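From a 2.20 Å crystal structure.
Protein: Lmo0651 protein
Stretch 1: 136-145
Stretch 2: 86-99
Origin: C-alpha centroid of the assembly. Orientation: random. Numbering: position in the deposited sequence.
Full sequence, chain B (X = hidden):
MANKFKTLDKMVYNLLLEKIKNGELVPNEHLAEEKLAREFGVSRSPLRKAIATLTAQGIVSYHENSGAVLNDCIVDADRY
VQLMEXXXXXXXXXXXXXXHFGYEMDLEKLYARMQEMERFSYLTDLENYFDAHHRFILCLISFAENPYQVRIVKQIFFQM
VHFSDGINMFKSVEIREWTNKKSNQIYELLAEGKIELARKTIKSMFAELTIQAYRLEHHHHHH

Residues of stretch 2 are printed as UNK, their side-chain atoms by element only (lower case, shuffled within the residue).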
# COMPACT_ATOMS: atom_id res chain seq x y z
N PHE B 136 -2.74 16.25 7.89
CA PHE B 136 -2.03 17.27 7.11
C PHE B 136 -1.16 16.63 6.03
O PHE B 136 -1.17 17.05 4.86
CB PHE B 136 -1.19 18.13 8.06
CG PHE B 136 -0.38 19.18 7.36
CD1 PHE B 136 -0.92 20.42 7.08
CD2 PHE B 136 0.93 18.93 6.99
CE1 PHE B 136 -0.18 21.40 6.44
CE2 PHE B 136 1.69 19.90 6.35
CZ PHE B 136 1.13 21.13 6.07
N ILE B 137 -0.40 15.60 6.41
CA ILE B 137 0.41 14.89 5.42
C ILE B 137 -0.48 14.26 4.35
O ILE B 137 -0.16 14.29 3.15
CB ILE B 137 1.30 13.84 6.11
CG1 ILE B 137 2.33 14.55 7.00
CG2 ILE B 137 1.99 12.96 5.08
CD1 ILE B 137 3.16 13.60 7.85
N LEU B 138 -1.63 13.71 4.75
CA LEU B 138 -2.54 13.08 3.80
C LEU B 138 -3.11 14.09 2.82
O LEU B 138 -3.34 13.77 1.66
CB LEU B 138 -3.67 12.36 4.54
CG LEU B 138 -3.37 11.05 5.26
CD1 LEU B 138 -4.60 10.56 6.00
CD2 LEU B 138 -2.87 10.00 4.29
N CYS B 139 -3.38 15.30 3.30
CA CYS B 139 -3.86 16.36 2.41
C CYS B 139 -2.80 16.73 1.39
O CYS B 139 -3.08 16.88 0.18
CB CYS B 139 -4.27 17.57 3.26
SG CYS B 139 -5.12 18.84 2.36
N LEU B 140 -1.56 16.88 1.85
CA LEU B 140 -0.44 17.08 0.93
C LEU B 140 -0.41 15.99 -0.14
O LEU B 140 -0.26 16.28 -1.34
CB LEU B 140 0.88 17.10 1.69
CG LEU B 140 1.21 18.37 2.46
CD1 LEU B 140 2.58 18.24 3.09
CD2 LEU B 140 1.15 19.57 1.53
N ILE B 141 -0.59 14.74 0.27
CA ILE B 141 -0.51 13.63 -0.68
C ILE B 141 -1.71 13.63 -1.61
O ILE B 141 -1.59 13.33 -2.81
CB ILE B 141 -0.36 12.30 0.07
CG1 ILE B 141 0.95 12.29 0.85
CG2 ILE B 141 -0.42 11.12 -0.90
CD1 ILE B 141 1.24 10.99 1.53
N SER B 142 -2.89 13.96 -1.08
CA SER B 142 -4.09 14.03 -1.89
C SER B 142 -3.98 15.09 -2.96
O SER B 142 -4.70 15.04 -3.96
CB SER B 142 -5.31 14.32 -1.02
OG SER B 142 -5.46 15.72 -0.83
N PHE B 143 -3.08 16.06 -2.77
CA PHE B 143 -2.84 17.02 -3.85
C PHE B 143 -2.45 16.34 -5.16
O PHE B 143 -2.58 16.96 -6.22
CB PHE B 143 -1.77 18.03 -3.43
CG PHE B 143 -2.24 19.03 -2.41
CD1 PHE B 143 -3.58 19.13 -2.09
CD2 PHE B 143 -1.33 19.86 -1.77
CE1 PHE B 143 -4.02 20.05 -1.15
CE2 PHE B 143 -1.76 20.78 -0.83
CZ PHE B 143 -3.11 20.88 -0.52
N ALA B 144 -1.98 15.09 -5.12
CA ALA B 144 -1.69 14.36 -6.35
C ALA B 144 -2.94 13.81 -7.02
O ALA B 144 -2.85 13.36 -8.17
CB ALA B 144 -0.72 13.21 -6.09
N GLU B 145 -4.09 13.82 -6.34
CA GLU B 145 -5.32 13.20 -6.86
C GLU B 145 -5.09 11.73 -7.17
O GLU B 145 -5.34 11.25 -8.27
CB GLU B 145 -5.88 13.96 -8.06
CG GLU B 145 -6.45 15.32 -7.68
CD GLU B 145 -6.09 16.43 -8.64
OE1 GLU B 145 -5.01 17.02 -8.47
OE2 GLU B 145 -6.88 16.70 -9.57
N UNK B 86 8.90 6.17 2.72
CA UNK B 86 7.78 5.94 1.81
C UNK B 86 6.84 7.14 1.80
O UNK B 86 6.46 7.65 0.73
c UNK B 86 7.04 4.66 2.21
o UNK B 86 7.93 3.54 2.10
c UNK B 86 5.82 4.45 1.31
N UNK B 87 6.48 7.62 2.99
CA UNK B 87 5.60 8.78 3.09
C UNK B 87 6.18 9.97 2.34
O UNK B 87 5.48 10.67 1.61
c UNK B 87 4.48 8.11 6.74
c UNK B 87 4.54 8.00 5.24
c UNK B 87 5.34 9.12 4.57
c UNK B 87 4.62 10.45 4.71
N UNK B 88 7.49 10.19 2.48
CA UNK B 88 8.10 11.39 1.94
C UNK B 88 8.25 11.33 0.43
O UNK B 88 8.07 12.35 -0.25
c UNK B 88 10.21 12.84 2.04
o UNK B 88 11.98 12.19 3.51
c UNK B 88 9.47 11.63 2.59
c UNK B 88 11.58 13.02 2.67
o UNK B 88 12.27 14.01 2.31
N UNK B 89 8.54 10.16 -0.13
CA UNK B 89 8.52 10.05 -1.59
C UNK B 89 7.11 10.34 -2.10
O UNK B 89 6.93 11.06 -3.10
c UNK B 89 10.44 8.43 -1.45
c UNK B 89 8.65 6.23 -2.37
c UNK B 89 9.08 8.70 -2.08
c UNK B 89 8.14 7.53 -1.83
N UNK B 90 6.08 9.82 -1.42
CA UNK B 90 4.71 10.11 -1.84
C UNK B 90 4.41 11.61 -1.77
O UNK B 90 3.82 12.18 -2.71
c UNK B 90 3.72 9.33 -0.98
c UNK B 90 3.20 7.72 -2.83
c UNK B 90 2.98 5.37 -2.42
c UNK B 90 3.23 5.59 -1.08
c UNK B 90 3.47 6.87 -0.62
c UNK B 90 2.97 6.44 -3.29
c UNK B 90 3.46 7.94 -1.48
N UNK B 91 4.81 12.28 -0.69
CA UNK B 91 4.50 13.70 -0.52
C UNK B 91 5.21 14.53 -1.59
O UNK B 91 4.61 15.41 -2.24
c UNK B 91 4.88 14.18 0.89
c UNK B 91 4.70 15.69 1.01
c UNK B 91 4.06 13.46 1.95
N UNK B 92 6.51 14.28 -1.78
CA UNK B 92 7.28 15.05 -2.75
C UNK B 92 6.75 14.84 -4.16
O UNK B 92 6.62 15.81 -4.92
c UNK B 92 8.76 14.67 -2.66
o UNK B 92 10.09 14.97 -4.62
c UNK B 92 9.62 15.50 -3.59
o UNK B 92 9.82 16.70 -3.29
N UNK B 93 6.43 13.60 -4.53
CA UNK B 93 5.89 13.35 -5.86
C UNK B 93 4.51 14.00 -6.02
O UNK B 93 4.18 14.48 -7.10
c UNK B 93 5.82 11.85 -6.14
N UNK B 94 3.71 14.02 -4.95
CA UNK B 94 2.42 14.69 -5.03
C UNK B 94 2.59 16.16 -5.34
O UNK B 94 1.93 16.70 -6.24
c UNK B 94 1.66 14.51 -3.71
N UNK B 95 3.49 16.83 -4.62
CA UNK B 95 3.70 18.26 -4.85
C UNK B 95 4.26 18.49 -6.24
O UNK B 95 3.84 19.42 -6.95
c UNK B 95 4.82 20.33 -3.98
c UNK B 95 3.93 18.68 -2.38
c UNK B 95 4.59 18.86 -3.75
c UNK B 95 2.47 19.10 -2.37
N UNK B 96 5.19 17.64 -6.68
CA UNK B 96 5.78 17.79 -8.01
C UNK B 96 4.72 17.63 -9.10
O UNK B 96 4.67 18.42 -10.05
c UNK B 96 6.91 16.78 -8.20
N UNK B 97 3.87 16.62 -8.97
CA UNK B 97 2.83 16.40 -9.97
C UNK B 97 1.84 17.55 -10.00
O UNK B 97 1.48 18.04 -11.07
n UNK B 97 -1.69 12.06 -10.89
c UNK B 97 2.11 15.08 -9.70
c UNK B 97 0.29 13.47 -10.35
c UNK B 97 1.09 14.69 -10.77
c UNK B 97 -0.78 13.12 -11.39
N UNK B 98 1.39 18.00 -8.82
CA UNK B 98 0.44 19.11 -8.78
C UNK B 98 1.03 20.36 -9.41
O UNK B 98 0.35 21.04 -10.20
c UNK B 98 0.01 19.38 -7.34
N UNK B 99 2.29 20.66 -9.12
CA UNK B 99 2.91 21.85 -9.69
C UNK B 99 3.13 21.70 -11.19
O UNK B 99 3.00 22.67 -11.94
c UNK B 99 4.23 22.14 -8.98

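Position 86 carries a carbon bonded to one oxygen and one further carbon, three side-chain atoms that are out of reach of stretch 1; this β-branched hydroxyl side chain is Thr-86, its oxygen hydrogen-bonded elsewhere in the structure. At position 87 four carbons fork at the first, with one arm two carbons long, and the short arm meets Ile-137; this is the pattern of isoleucine. The short arm of Ile-87, CG2, lies 3.7 Å from CG2 of Ile-137. Position 88 has three carbons in a row, the third bearing two oxygens, and points away from stretch 1: Glu-88. Position 89 repeats the forked four-carbon pattern but is out of reach; it is Ile-89, with chi1 in the p well where Ile-87 has m.

At position 90 one carbon leads to a ring of six carbons, with no oxygen on it, and the carbon before the ring meets Ile-141, which identifies Phe-90. Its CA-to-CB bond points sideways, and the contact is made by CB, 3.9 Å from CD1 of Ile-141. Position 91 has three carbons, the first carrying the other two, and both arms meet stretch 1, at Ile-137, Leu-140 and Ile-141: Val-91. Its CG2 packs 3.5 Å from CG1 of Ile-141 and 3.8 Å from CG2 of Ile-137, and its CG1 lies 3.9 Å from CD1 of Leu-140. Position 92 shows two carbons, the second with two oxygens, out of reach of stretch 1; this is Asp-92, both of whose oxygens are hydrogen-bonded elsewhere in the structure.

A single carbon at position 93, making no contact with stretch 1, gives Ala-93. Position 94 also has one carbon, but this one points toward stretch 1 and touches Leu-140, Ile-141 and Ala-144, and it belongs to Ala-94: its CB is 3.5 Å from O of Leu-140, 3.6 Å from O of Ile-141 and 3.6 Å from CB of Ala-144. Position 95 has four carbons forked at the first, one arm two carbons long, and the longer arm reaches Leu-140 and the Phe-143 ring; this is a third isoleucine, Ile-95. Its CA-to-CB bond points away, yet the end of the longer arm returns, placing CD1 3.9 Å from CD2 at the edge of the Phe-143 ring and 4.1 Å from CD2 of Leu-140.

Position 96, one carbon out of reach, is Ala-96. Position 97 extends four carbons in a row to a nitrogen that reaches O of Ala-144, fully stretched with every chi in t: Lys-97, whose NZ donates a hydrogen bond of 3.2 Å to O of Ala-144. Position 98 has one carbon, which meets the backbone of Phe-143; the single carbon makes this Ala-98, its CB 3.7 Å from O of Phe-143. Position 99, again one carbon, is Ala-99, beyond reach.

The two helices run in broadly the same direction, their axes crossing at 43° and approaching to 8.2 Å. The small side chain of Ala-94 accompanies the tight backbone approach, with its CA 4.3 Å from CA of Ala-144. From the start to the middle of both stretches, aliphatic branches of Ile-87 and Val-91 pack against Ile-137, Leu-140 and Ile-141. Near the other end, where stretch 1 turns from Ser-142 to Glu-145, Lys-97 adds the only hydrogen bond across a contact otherwise made by apolar side chains and carbon-to-carbonyl packing, burying 523 Å², both sides summed.

Stretch 2 (86-99) TIEIFVDAAIAKAA
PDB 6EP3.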